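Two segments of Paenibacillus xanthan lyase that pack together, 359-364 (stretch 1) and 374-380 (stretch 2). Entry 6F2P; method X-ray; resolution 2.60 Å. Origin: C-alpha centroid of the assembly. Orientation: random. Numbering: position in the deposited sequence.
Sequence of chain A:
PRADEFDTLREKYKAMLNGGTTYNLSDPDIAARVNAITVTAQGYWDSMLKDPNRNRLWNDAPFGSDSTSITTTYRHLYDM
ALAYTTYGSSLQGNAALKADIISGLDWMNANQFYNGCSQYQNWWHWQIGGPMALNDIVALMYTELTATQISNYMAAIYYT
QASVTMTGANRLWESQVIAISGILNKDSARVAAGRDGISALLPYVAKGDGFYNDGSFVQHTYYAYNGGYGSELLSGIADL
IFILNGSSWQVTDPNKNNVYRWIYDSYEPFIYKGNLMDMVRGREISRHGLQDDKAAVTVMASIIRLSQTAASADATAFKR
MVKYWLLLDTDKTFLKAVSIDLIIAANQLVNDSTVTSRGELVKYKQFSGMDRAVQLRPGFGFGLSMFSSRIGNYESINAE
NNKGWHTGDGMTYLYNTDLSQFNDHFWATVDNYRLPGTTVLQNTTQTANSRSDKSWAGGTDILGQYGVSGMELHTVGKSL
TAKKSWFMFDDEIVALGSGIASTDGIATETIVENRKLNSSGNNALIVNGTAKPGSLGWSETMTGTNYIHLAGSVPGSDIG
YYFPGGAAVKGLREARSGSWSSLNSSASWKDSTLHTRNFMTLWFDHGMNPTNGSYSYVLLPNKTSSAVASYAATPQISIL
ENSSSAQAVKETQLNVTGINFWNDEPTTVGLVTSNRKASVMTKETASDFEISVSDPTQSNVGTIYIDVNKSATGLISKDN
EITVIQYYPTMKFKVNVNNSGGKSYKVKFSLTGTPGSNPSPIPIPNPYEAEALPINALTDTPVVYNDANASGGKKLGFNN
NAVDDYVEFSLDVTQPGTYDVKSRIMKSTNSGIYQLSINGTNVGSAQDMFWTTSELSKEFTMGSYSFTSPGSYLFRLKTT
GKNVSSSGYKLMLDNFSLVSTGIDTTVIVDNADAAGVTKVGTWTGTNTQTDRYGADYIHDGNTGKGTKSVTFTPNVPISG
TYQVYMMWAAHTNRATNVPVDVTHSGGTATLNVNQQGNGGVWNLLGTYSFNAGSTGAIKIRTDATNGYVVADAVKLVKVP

Stretch 1, residues 359-364: GELVKY
Stretch 2 374-380: VQLRPGF

The most unusual feature of this contact is a carboxylate that reads the backbone of a tight turn. Glu360, extended with chi1 and chi2 both t and chi3 at -133°, reaches across to the type II turn running from Arg377 to Phe380, and its OE1 accepts a hydrogen bond from Gly379 N at 2.9 Å (N-H...O 160°). Water 1 lies within donating distance of Glu360 OE1 (2.8 Å) and Arg377 O (2.7 Å), and can bridge them; with acceptors elsewhere in the structure also in reach, its two protons cannot serve all. Glu360 OE2 meanwhile lies 3.2 Å from Pro378 CA.

The residues suit the turn. Pro378, at phi/psi -64/118 and with a C-gamma endo pucker, fits the second position, while Gly379 at 107/-22 takes the third, where a CB would be jammed against the preceding carbonyl oxygen. Arg377 N donates to Phe380 O at 3.1 Å and Phe380 N to Arg377 O at 3.3 Å, closing the turn.

Beyond the turn the stretches run antiparallel in register, their end-to-end directions 143° apart. Lys363 and Leu376 form the hydrogen-bonded pair, CA atoms 5.1 Å apart: Lys363 N donates to Leu376 O and Leu376 N to Lys363 O, both at 2.9 Å, with angles of 134° and 151°. Tyr364 and Gln375 follow as a non-hydrogen-bonded pair, CA to CA 4.6 Å. CA-H...O contacts flank the ladder, from Val362 CA to Leu376 O and from Tyr364 CA to Val374 O, each 3.4 Å.

Lys363 (phi/psi -173/156; chi p, t, p, t) and Leu376 (-116/116; m, t) share one face of the sheet. Lysine's aliphatic stem suits this neighbor, its CG lying 4.2 Å from Leu376 CD1. Leu361 (-93/134; t, p) adds its CD2 at 3.8 Å from the same CD1, and buried Leu376 has the largest area covered by the other stretch.

Tyr364 (-107/147; chi1 t, chi2 84°) and Gln375 (-114/118; t, p, chi3 -67°) occupy the other face. Gln375 curls so that OE1 lies at the edge of the tyrosine ring, 3.6 Å from Tyr364 CB; its NE2 is hydrogen-bonded elsewhere in the structure.

Val362 (-127/114; chi1 t) offers compact apolar branches: CG2 packs 3.8 Å from Pro378 CD, and CG1 lies over one guanidinium face of Arg377, 3.6 Å from NH1. Arg377 (-124/165) starts away from stretch 1, but its m, m, m chain brings its end back. In all, 478 Å² is buried.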

ATOM      1  N   GLY A 359      -3.953 -26.689  -8.564  1.00 25.52           N
ATOM      2  CA  GLY A 359      -2.719 -26.960  -7.866  1.00 25.88           C
ATOM      3  C   GLY A 359      -2.377 -25.847  -6.902  1.00 25.25           C
ATOM      4  O   GLY A 359      -3.136 -24.891  -6.734  1.00 25.50           O
ATOM      5  N   GLU A 360      -1.224 -25.985  -6.263  1.00 25.83           N
ATOM      6  CA  GLU A 360      -0.710 -24.972  -5.359  1.00 29.46           C
ATOM      7  C   GLU A 360      -0.443 -23.666  -6.117  1.00 29.28           C
ATOM      8  O   GLU A 360       0.143 -23.676  -7.202  1.00 20.49           O
ATOM      9  CB  GLU A 360       0.583 -25.484  -4.731  1.00 30.15           C
ATOM     10  CG  GLU A 360       1.023 -24.759  -3.493  1.00 33.03           C
ATOM     11  CD  GLU A 360       2.072 -25.547  -2.736  1.00 36.74           C
ATOM     12  OE1 GLU A 360       1.935 -25.683  -1.496  1.00 31.10           O
ATOM     13  OE2 GLU A 360       3.021 -26.037  -3.393  1.00 36.80           O
ATOM     14  N   LEU A 361      -0.891 -22.552  -5.546  1.00 22.04           N
ATOM     15  CA  LEU A 361      -0.625 -21.232  -6.103  1.00 19.74           C
ATOM     16  C   LEU A 361       0.641 -20.659  -5.471  1.00 19.42           C
ATOM     17  O   LEU A 361       0.827 -20.725  -4.254  1.00 19.37           O
ATOM     18  CB  LEU A 361      -1.820 -20.299  -5.865  1.00 20.02           C
ATOM     19  CG  LEU A 361      -1.756 -18.863  -6.403  1.00 20.66           C
ATOM     20  CD1 LEU A 361      -1.727 -18.839  -7.930  1.00 20.36           C
ATOM     21  CD2 LEU A 361      -2.909 -18.019  -5.872  1.00 14.55           C
ATOM     22  N   VAL A 362       1.515 -20.104  -6.304  1.00 20.63           N
ATOM     23  CA  VAL A 362       2.772 -19.531  -5.832  1.00 18.99           C
ATOM     24  C   VAL A 362       2.920 -18.103  -6.336  1.00 18.35           C
ATOM     25  O   VAL A 362       3.033 -17.890  -7.540  1.00 22.29           O
ATOM     26  CB  VAL A 362       3.986 -20.342  -6.331  1.00 14.46           C
ATOM     27  CG1 VAL A 362       5.291 -19.630  -5.971  1.00 13.35           C
ATOM     28  CG2 VAL A 362       3.957 -21.747  -5.758  1.00 13.48           C
ATOM     29  N   LYS A 363       2.902 -17.134  -5.421  1.00 15.60           N
ATOM     30  CA  LYS A 363       3.067 -15.724  -5.782  1.00 19.47           C
ATOM     31  C   LYS A 363       3.169 -14.856  -4.540  1.00 16.51           C
ATOM     32  O   LYS A 363       2.700 -15.232  -3.474  1.00 15.80           O
ATOM     33  CB  LYS A 363       1.912 -15.209  -6.660  1.00 17.50           C
ATOM     34  CG  LYS A 363       0.565 -15.113  -5.945  1.00 25.23           C
ATOM     35  CD  LYS A 363      -0.451 -14.286  -6.733  1.00 31.21           C
ATOM     36  CE  LYS A 363      -0.897 -14.987  -8.008  1.00 32.41           C
ATOM     37  NZ  LYS A 363      -1.778 -14.110  -8.825  1.00 32.45           N
ATOM     38  N   TYR A 364       3.800 -13.696  -4.690  1.00 18.75           N
ATOM     39  CA  TYR A 364       3.788 -12.669  -3.657  1.00 19.24           C
ATOM     40  C   TYR A 364       2.890 -11.535  -4.129  1.00 19.37           C
ATOM     41  O   TYR A 364       2.818 -11.263  -5.334  1.00 24.41           O
ATOM     42  CB  TYR A 364       5.199 -12.140  -3.388  1.00 16.65           C
ATOM     43  CG  TYR A 364       5.226 -11.043  -2.344  1.00 17.85           C
ATOM     44  CD1 TYR A 364       5.253 -11.351  -0.989  1.00 20.05           C
ATOM     45  CD2 TYR A 364       5.207  -9.700  -2.712  1.00 11.99           C
ATOM     46  CE1 TYR A 364       5.261 -10.358  -0.027  1.00 15.33           C
ATOM     47  CE2 TYR A 364       5.211  -8.702  -1.762  1.00 12.55           C
ATOM     48  CZ  TYR A 364       5.239  -9.040  -0.418  1.00 16.22           C
ATOM     49  OH  TYR A 364       5.257  -8.059   0.546  1.00 16.32           O
ATOM     50  N   VAL A 374       0.657 -10.753   1.181  1.00 18.85           N
ATOM     51  CA  VAL A 374       0.559 -12.205   1.160  1.00 17.39           C
ATOM     52  C   VAL A 374       1.743 -12.828   0.431  1.00 19.63           C
ATOM     53  O   VAL A 374       2.092 -12.418  -0.683  1.00 16.59           O
ATOM     54  CB  VAL A 374      -0.751 -12.686   0.502  1.00 15.44           C
ATOM     55  CG1 VAL A 374      -0.774 -14.196   0.408  1.00 15.76           C
ATOM     56  CG2 VAL A 374      -1.941 -12.202   1.292  1.00 18.21           C
ATOM     57  N   GLN A 375       2.365 -13.807   1.083  1.00 17.01           N
ATOM     58  CA  GLN A 375       3.409 -14.599   0.462  1.00 16.21           C
ATOM     59  C   GLN A 375       2.932 -16.039   0.319  1.00 18.49           C
ATOM     60  O   GLN A 375       2.629 -16.710   1.306  1.00 21.04           O
ATOM     61  CB  GLN A 375       4.701 -14.537   1.276  1.00 12.79           C
ATOM     62  CG  GLN A 375       5.780 -15.489   0.796  1.00 14.61           C
ATOM     63  CD  GLN A 375       6.314 -15.139  -0.584  1.00 20.74           C
ATOM     64  OE1 GLN A 375       5.605 -15.229  -1.591  1.00 17.95           O
ATOM     65  NE2 GLN A 375       7.580 -14.735  -0.636  1.00 25.97           N
ATOM     66  N   LEU A 376       2.839 -16.501  -0.919  1.00 18.35           N
ATOM     67  CA  LEU A 376       2.447 -17.871  -1.187  1.00 15.27           C
ATOM     68  C   LEU A 376       3.615 -18.604  -1.852  1.00 21.62           C
ATOM     69  O   LEU A 376       4.042 -18.253  -2.957  1.00 22.44           O
ATOM     70  CB  LEU A 376       1.200 -17.912  -2.066  1.00 14.25           C
ATOM     71  CG  LEU A 376      -0.037 -17.158  -1.568  1.00 15.62           C
ATOM     72  CD1 LEU A 376      -1.109 -17.139  -2.647  1.00 16.04           C
ATOM     73  CD2 LEU A 376      -0.592 -17.770  -0.294  1.00 13.54           C
ATOM     74  N   ARG A 377       4.134 -19.607  -1.151  1.00 21.38           N
ATOM     75  CA  ARG A 377       5.256 -20.404  -1.608  1.00 17.54           C
ATOM     76  C   ARG A 377       4.830 -21.858  -1.617  1.00 20.06           C
ATOM     77  O   ARG A 377       3.807 -22.210  -1.033  1.00 24.30           O
ATOM     78  CB  ARG A 377       6.440 -20.232  -0.659  1.00 17.78           C
ATOM     79  CG  ARG A 377       6.954 -18.813  -0.573  1.00 20.17           C
ATOM     80  CD  ARG A 377       7.352 -18.300  -1.927  1.00 15.90           C
ATOM     81  NE  ARG A 377       8.296 -19.196  -2.579  1.00 21.72           N
ATOM     82  CZ  ARG A 377       8.709 -19.058  -3.837  1.00 20.32           C
ATOM     83  NH1 ARG A 377       8.249 -18.058  -4.575  1.00 15.47           N
ATOM     84  NH2 ARG A 377       9.576 -19.923  -4.358  1.00 15.95           N
ATOM     85  N   PRO A 378       5.602 -22.715  -2.297  1.00 25.55           N
ATOM     86  CA  PRO A 378       5.287 -24.140  -2.180  1.00 23.95           C
ATOM     87  C   PRO A 378       5.471 -24.630  -0.745  1.00 23.68           C
ATOM     88  O   PRO A 378       6.577 -24.574  -0.211  1.00 24.14           O
ATOM     89  CB  PRO A 378       6.294 -24.803  -3.124  1.00 18.13           C
ATOM     90  CG  PRO A 378       7.368 -23.772  -3.351  1.00 19.30           C
ATOM     91  CD  PRO A 378       6.680 -22.454  -3.269  1.00 18.31           C
ATOM     92  N   GLY A 379       4.388 -25.089  -0.126  1.00 22.93           N
ATOM     93  CA  GLY A 379       4.441 -25.612   1.225  1.00 23.43           C
ATOM     94  C   GLY A 379       3.834 -24.716   2.299  1.00 26.22           C
ATOM     95  O   GLY A 379       3.465 -25.196   3.374  1.00 24.87           O
ATOM     96  N   PHE A 380       3.733 -23.417   2.034  1.00 18.07           N
ATOM     97  CA  PHE A 380       3.155 -22.521   3.028  1.00 20.27           C
ATOM     98  C   PHE A 380       2.570 -21.229   2.461  1.00 20.66           C
ATOM     99  O   PHE A 380       2.867 -20.828   1.341  1.00 17.98           O
ATOM    100  CB  PHE A 380       4.170 -22.200   4.126  1.00 16.12           C
ATOM    101  CG  PHE A 380       5.380 -21.445   3.639  1.00 21.62           C
ATOM    102  CD1 PHE A 380       6.464 -22.119   3.086  1.00 17.86           C
ATOM    103  CD2 PHE A 380       5.442 -20.066   3.748  1.00 18.03           C
ATOM    104  CE1 PHE A 380       7.579 -21.436   2.649  1.00 14.89           C
ATOM    105  CE2 PHE A 380       6.557 -19.372   3.313  1.00 22.40           C
ATOM    106  CZ  PHE A 380       7.630 -20.059   2.757  1.00 22.66           C
TER
HETATM  107  O   HOH W   1       1.308 -23.074  -0.536  1.00 19.43           O